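Local coordinates for protein particle-associated lyase (Acinetobacter bacteriophage AP22, PDB 4Y9V) that binds the capsular saccharide of Acinetobacter baumannii as the tailspike of phage AP22 and probably degrades the capsular polysaccharide as a lyase, at residues Q122-A127 and F138-A143; L152-T157 and E199-L204. One frame throughout, in Å; residues are numbered along the deposited sequence.

Contact 1: Q122-A127 and F138-A143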
loop_
_atom_site.group_PDB
_atom_site.type_symbol
_atom_site.label_atom_id
_atom_site.label_comp_id
_atom_site.label_asym_id
_atom_site.label_seq_id
_atom_site.Cartn_x
_atom_site.Cartn_y
_atom_site.Cartn_z
ATOM N N GLN A 122 -20.733 -27.122 -20.826
ATOM C CA GLN A 122 -19.711 -28.088 -20.482
ATOM C C GLN A 122 -19.158 -28.675 -21.743
ATOM O O GLN A 122 -19.872 -29.389 -22.489
ATOM C CB GLN A 122 -20.184 -29.249 -19.593
ATOM C CG GLN A 122 -19.037 -30.226 -19.332
ATOM C CD GLN A 122 -19.331 -31.341 -18.360
ATOM O OE1 GLN A 122 -20.295 -31.267 -17.587
ATOM N NE2 GLN A 122 -18.493 -32.356 -18.383
ATOM N N ILE A 123 -17.936 -28.399 -22.043
ATOM C CA ILE A 123 -17.299 -28.907 -23.249
ATOM C C ILE A 123 -16.516 -30.201 -23.022
ATOM O O ILE A 123 -16.435 -30.995 -23.949
ATOM C CB ILE A 123 -16.441 -27.846 -23.922
ATOM C CG1 ILE A 123 -15.426 -27.189 -22.972
ATOM C CG2 ILE A 123 -17.324 -26.812 -24.643
ATOM C CD1 ILE A 123 -14.220 -26.593 -23.695
ATOM N N THR A 124 -15.973 -30.409 -21.826
ATOM C CA THR A 124 -15.133 -31.585 -21.627
ATOM C C THR A 124 -14.915 -31.818 -20.137
ATOM O O THR A 124 -15.596 -31.229 -19.288
ATOM C CB THR A 124 -13.862 -31.479 -22.488
ATOM O OG1 THR A 124 -13.162 -32.720 -22.496
ATOM C CG2 THR A 124 -12.901 -30.409 -22.040
ATOM N N THR A 125 -13.959 -32.677 -19.831
ATOM C CA THR A 125 -13.561 -33.059 -18.484
ATOM C C THR A 125 -12.032 -33.000 -18.411
ATOM O O THR A 125 -11.324 -33.052 -19.427
ATOM C CB THR A 125 -14.071 -34.435 -18.069
ATOM O OG1 THR A 125 -13.575 -35.404 -18.982
ATOM C CG2 THR A 125 -15.581 -34.472 -17.969
ATOM N N LEU A 126 -11.559 -32.899 -17.153
ATOM C CA LEU A 126 -10.099 -32.897 -16.921
ATOM C C LEU A 126 -9.518 -34.258 -17.106
ATOM O O LEU A 126 -10.033 -35.234 -16.581
ATOM C CB LEU A 126 -9.895 -32.424 -15.477
ATOM C CG LEU A 126 -8.457 -32.317 -15.021
ATOM C CD1 LEU A 126 -7.666 -31.313 -15.846
ATOM C CD2 LEU A 126 -8.376 -32.018 -13.529
ATOM N N ALA A 127 -8.354 -34.321 -17.783
ATOM C CA ALA A 127 -7.699 -35.565 -18.130
ATOM C C ALA A 127 -6.233 -35.658 -17.639
ATOM O O ALA A 127 -5.591 -36.641 -17.922
ATOM C CB ALA A 127 -7.749 -35.868 -19.628
ATOM N N PHE A 138 -3.057 -28.349 -18.660
ATOM C CA PHE A 138 -3.783 -29.555 -18.281
ATOM C C PHE A 138 -4.253 -30.205 -19.588
ATOM O O PHE A 138 -4.524 -29.529 -20.585
ATOM C CB PHE A 138 -4.950 -29.290 -17.339
ATOM C CG PHE A 138 -5.964 -28.287 -17.818
ATOM C CD1 PHE A 138 -5.813 -26.942 -17.539
ATOM C CD2 PHE A 138 -7.104 -28.674 -18.531
ATOM C CE1 PHE A 138 -6.733 -26.013 -17.920
ATOM C CE2 PHE A 138 -8.025 -27.723 -18.944
ATOM C CZ PHE A 138 -7.853 -26.377 -18.662
ATOM N N ASP A 139 -4.420 -31.517 -19.529
ATOM C CA ASP A 139 -5.017 -32.244 -20.625
ATOM C C ASP A 139 -6.535 -32.322 -20.375
ATOM O O ASP A 139 -6.997 -32.338 -19.240
ATOM C CB ASP A 139 -4.461 -33.667 -20.698
ATOM C CG ASP A 139 -3.012 -33.715 -21.048
ATOM O OD1 ASP A 139 -2.432 -32.691 -21.554
ATOM O OD2 ASP A 139 -2.371 -34.769 -20.757
ATOM N N VAL A 140 -7.263 -32.419 -21.484
ATOM C CA VAL A 140 -8.709 -32.603 -21.468
ATOM C C VAL A 140 -9.049 -33.855 -22.262
ATOM O O VAL A 140 -8.281 -34.339 -23.079
ATOM C CB VAL A 140 -9.469 -31.382 -22.017
ATOM C CG1 VAL A 140 -9.247 -30.175 -21.095
ATOM C CG2 VAL A 140 -9.049 -31.077 -23.437
ATOM N N ALA A 141 -10.289 -34.326 -22.073
ATOM C CA ALA A 141 -10.789 -35.438 -22.869
ATOM C C ALA A 141 -11.070 -34.997 -24.324
ATOM O O ALA A 141 -11.002 -35.869 -25.208
ATOM C CB ALA A 141 -11.998 -36.043 -22.229
ATOM N N ASP A 142 -11.394 -33.745 -24.566
ATOM C CA ASP A 142 -11.768 -33.268 -25.895
ATOM C C ASP A 142 -11.448 -31.768 -25.957
ATOM O O ASP A 142 -12.078 -30.998 -25.276
ATOM C CB ASP A 142 -13.239 -33.495 -26.180
ATOM C CG ASP A 142 -13.711 -32.968 -27.519
ATOM O OD1 ASP A 142 -12.860 -32.649 -28.378
ATOM O OD2 ASP A 142 -14.966 -32.928 -27.702
ATOM N N ALA A 143 -10.475 -31.398 -26.796
ATOM C CA ALA A 143 -10.117 -29.999 -26.972
ATOM C C ALA A 143 -10.639 -29.446 -28.287
ATOM O O ALA A 143 -10.276 -28.326 -28.666
ATOM C CB ALA A 143 -8.602 -29.845 -26.939
HETATM O O HOH W 1 -16.109 -30.637 -26.607
HETATM O O HOH W 2 -3.450 -36.938 -19.655
#
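T124 turns OG1 anti to its backbone N (chi1 -169°), where the hydroxyl meets D142, and this places CG2 against V140. L126 sets CG anti to its N, and a chi2 of 61° carries CD1 to F138. The contact lies in the Ig-like domain of the tailspike, where the end of strand 113-125 and the residues after it pass the end of strand 137-139. A classic beta bulge at I123 and T124, both facing I203, leads into it.

The backbones share one bridge, L126 with V140. A141 N donates to T125 O at 3.1 Å. A127 N donates to D139 O at 2.8 Å. D142 N gives a weak bond to T124 OG1, 2.9 Å long but bent to 123° at the hydrogen.

T124 CG2 lies 3.6 Å from V140 CB, with the two side chains at about a right angle. L126 CD1 sits 3.7 Å from F138 CB and approaches the ring obliquely. A127 CB packs on the backbone of D139 and V140. V185 of strand 184-187 packs on F138 and V140.

D139 OD1 bonds T184 OG1, and D142 OD1 bonds S144 OG. The other carboxylate oxygens take waters. One water donates to I123 O and D142 OD2. Another donates to A127 O at 2.8 Å and to D139 OD2 at 2.7 Å.

Contact 2: L152-T157 and E199-L204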
loop_
_atom_site.group_PDB
_atom_site.type_symbol
_atom_site.label_atom_id
_atom_site.label_comp_id
_atom_site.label_asym_id
_atom_site.label_seq_id
_atom_site.Cartn_x
_atom_site.Cartn_y
_atom_site.Cartn_z
ATOM N N LEU A 152 -12.248 -20.432 -19.963
ATOM C CA LEU A 152 -12.696 -21.720 -19.493
ATOM C C LEU A 152 -12.890 -21.667 -17.966
ATOM O O LEU A 152 -12.264 -20.874 -17.257
ATOM C CB LEU A 152 -11.716 -22.857 -19.817
ATOM C CG LEU A 152 -11.334 -22.978 -21.302
ATOM C CD1 LEU A 152 -10.361 -24.162 -21.451
ATOM C CD2 LEU A 152 -12.534 -23.144 -22.205
ATOM N N VAL A 153 -13.760 -22.549 -17.496
ATOM C CA VAL A 153 -13.971 -22.752 -16.065
ATOM C C VAL A 153 -13.592 -24.194 -15.753
ATOM O O VAL A 153 -14.108 -25.133 -16.355
ATOM C CB VAL A 153 -15.436 -22.527 -15.653
ATOM C CG1 VAL A 153 -15.542 -22.530 -14.130
ATOM C CG2 VAL A 153 -16.008 -21.240 -16.250
ATOM N N ILE A 154 -12.685 -24.363 -14.780
ATOM C CA ILE A 154 -12.434 -25.644 -14.159
ATOM C C ILE A 154 -13.362 -25.688 -12.952
ATOM O O ILE A 154 -13.352 -24.768 -12.144
ATOM C CB ILE A 154 -10.957 -25.741 -13.703
ATOM C CG1 ILE A 154 -9.998 -25.599 -14.861
ATOM C CG2 ILE A 154 -10.717 -27.032 -12.895
ATOM C CD1 ILE A 154 -8.549 -25.323 -14.469
ATOM N N TYR A 155 -14.183 -26.735 -12.807
ATOM C CA TYR A 155 -15.153 -26.759 -11.714
ATOM C C TYR A 155 -15.362 -28.168 -11.216
ATOM O O TYR A 155 -15.602 -29.086 -12.002
ATOM C CB TYR A 155 -16.506 -26.144 -12.166
ATOM C CG TYR A 155 -17.505 -25.963 -11.045
ATOM C CD1 TYR A 155 -17.388 -24.927 -10.132
ATOM C CD2 TYR A 155 -18.550 -26.854 -10.878
ATOM C CE1 TYR A 155 -18.280 -24.757 -9.097
ATOM C CE2 TYR A 155 -19.469 -26.683 -9.845
ATOM C CZ TYR A 155 -19.344 -25.642 -8.956
ATOM O OH TYR A 155 -20.280 -25.529 -7.957
ATOM N N CYS A 156 -15.271 -28.325 -9.900
ATOM C CA CYS A 156 -15.576 -29.611 -9.251
ATOM C C CYS A 156 -17.014 -29.603 -8.768
ATOM O O CYS A 156 -17.410 -28.776 -7.975
ATOM C CB CYS A 156 -14.632 -29.802 -8.078
ATOM S SG CYS A 156 -14.919 -31.365 -7.192
ATOM N N THR A 157 -17.791 -30.601 -9.256
ATOM C CA THR A 157 -19.208 -30.638 -8.914
ATOM C C THR A 157 -19.500 -31.217 -7.545
ATOM O O THR A 157 -20.645 -31.161 -7.091
ATOM C CB THR A 157 -19.983 -31.389 -10.020
ATOM O OG1 THR A 157 -19.454 -32.691 -10.178
ATOM C CG2 THR A 157 -19.893 -30.695 -11.364
ATOM N N GLU A 199 -11.359 -37.018 -9.823
ATOM C CA GLU A 199 -12.388 -36.219 -9.214
ATOM C C GLU A 199 -13.439 -35.836 -10.290
ATOM O O GLU A 199 -13.203 -35.972 -11.488
ATOM C CB GLU A 199 -11.814 -34.946 -8.540
ATOM C CG GLU A 199 -10.982 -35.307 -7.280
ATOM C CD GLU A 199 -10.136 -34.174 -6.770
ATOM O OE1 GLU A 199 -9.882 -33.208 -7.489
ATOM O OE2 GLU A 199 -9.698 -34.282 -5.598
ATOM N N ASN A 200 -14.596 -35.319 -9.861
ATOM C CA ASN A 200 -15.633 -34.856 -10.751
ATOM C C ASN A 200 -15.342 -33.418 -11.214
ATOM O O ASN A 200 -15.897 -32.471 -10.696
ATOM C CB ASN A 200 -17.007 -34.925 -10.130
ATOM C CG ASN A 200 -17.515 -36.332 -10.114
ATOM O OD1 ASN A 200 -17.493 -36.991 -11.176
ATOM N ND2 ASN A 200 -18.002 -36.805 -9.002
ATOM N N ILE A 201 -14.365 -33.315 -12.124
ATOM C CA ILE A 201 -13.890 -32.024 -12.632
ATOM C C ILE A 201 -14.356 -31.812 -14.043
ATOM O O ILE A 201 -13.965 -32.523 -14.980
ATOM C CB ILE A 201 -12.357 -31.906 -12.582
ATOM C CG1 ILE A 201 -11.735 -32.325 -11.273
ATOM C CG2 ILE A 201 -11.957 -30.475 -12.977
ATOM C CD1 ILE A 201 -12.226 -31.547 -10.059
ATOM N N VAL A 202 -15.242 -30.846 -14.243
ATOM C CA VAL A 202 -15.782 -30.496 -15.532
ATOM C C VAL A 202 -15.054 -29.245 -16.031
ATOM O O VAL A 202 -14.543 -28.434 -15.256
ATOM C CB VAL A 202 -17.302 -30.304 -15.524
ATOM C CG1 VAL A 202 -17.962 -31.579 -14.978
ATOM C CG2 VAL A 202 -17.734 -29.094 -14.728
ATOM N N ILE A 203 -15.045 -29.099 -17.369
ATOM C CA ILE A 203 -14.465 -27.955 -18.048
ATOM C C ILE A 203 -15.599 -27.252 -18.824
ATOM O O ILE A 203 -16.208 -27.862 -19.707
ATOM C CB ILE A 203 -13.340 -28.354 -19.000
ATOM C CG1 ILE A 203 -12.245 -29.194 -18.327
ATOM C CG2 ILE A 203 -12.754 -27.133 -19.692
ATOM C CD1 ILE A 203 -11.506 -28.498 -17.192
ATOM N N LEU A 204 -15.866 -26.019 -18.456
ATOM C CA LEU A 204 -16.864 -25.189 -19.090
ATOM C C LEU A 204 -16.180 -24.179 -20.010
ATOM O O LEU A 204 -15.068 -23.747 -19.730
ATOM C CB LEU A 204 -17.716 -24.420 -18.089
ATOM C CG LEU A 204 -18.163 -25.195 -16.844
ATOM C CD1 LEU A 204 -18.937 -24.295 -15.892
ATOM C CD2 LEU A 204 -18.984 -26.435 -17.223
#
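V153 and L204 form a hydrogen-bonded pair of two antiparallel strands, and Y155 and V202 form the next. I154 with I203 and C156 with I201 are the non-hydrogen-bonded pairs. The axes of strands 152-156 and 201-204 come within 4.6 Å, at 162° between their directions.

Backbone bonds run both ways in each hydrogen-bonded pair. L204 N donates to V153 O at 2.9 Å, and Y155 N to V202 O at 3.0 Å. Past the strand end, T157 N bonds N200 O. There T157 OG1 also lies 3.3 Å from N200 CB, with the two side chains at about a right angle. N200 is the centre of an inverse gamma turn, and its ND2 bonds D158 OD1. CA-H...O contacts accompany these bonds, for example from C156 CA to N200 O.

Apolar contacts fall on two faces. On the face of I154, C156, I201 and I203, I154 CG2 meets I201 CG2 at 3.7 Å. I154 and I203 run alongside each other in the same direction, with I203 CD1 near I154 CG1. I201 has a bent chain (chi2 -59°), and its CD1 comes to 3.6 Å from C156 CB. On the face of V153, Y155, V202 and L204, V153 CB packs on L204 CB at 3.8 Å, and V202 CG2 lies by Y155 CB.

The polar end of Y155 leads away from strand 201-204. Its OH bonds R170 NH1, and the side chain is about 9 Å from a bound N-acetylfucosamine. V153 touches V313 and Y155 touches L310, both in loops. Strand 172-181 flanks 152-156 and strand 113-125 flanks 201-204, so both are inner strands of an antiparallel part of the sheet, consistent with an Ig-like domain.

How the contacts relate
The two contacts have centres 9 Å apart, in the same Ig-like domain of the tailspike. Contact 1 is complete in the chain before the first strand of contact 2 begins: strand 137-139 is followed by strand 151-156, and strand 201-207 comes later. Strands 113-125 and 201-207 are neighbours in one sheet, which joins the contacts directly. Probable hydrogen bonds run from I203 N to T124 O and from I123 N to I203 O. Strand 201-207 therefore lies between 113-125 and 151-156. F138 and I123 of contact 1 also touch I154 and L152 of contact 2. Through these links both contacts pack into one small domain beside the pectin lyase-like body. Contact 2 is the more buried.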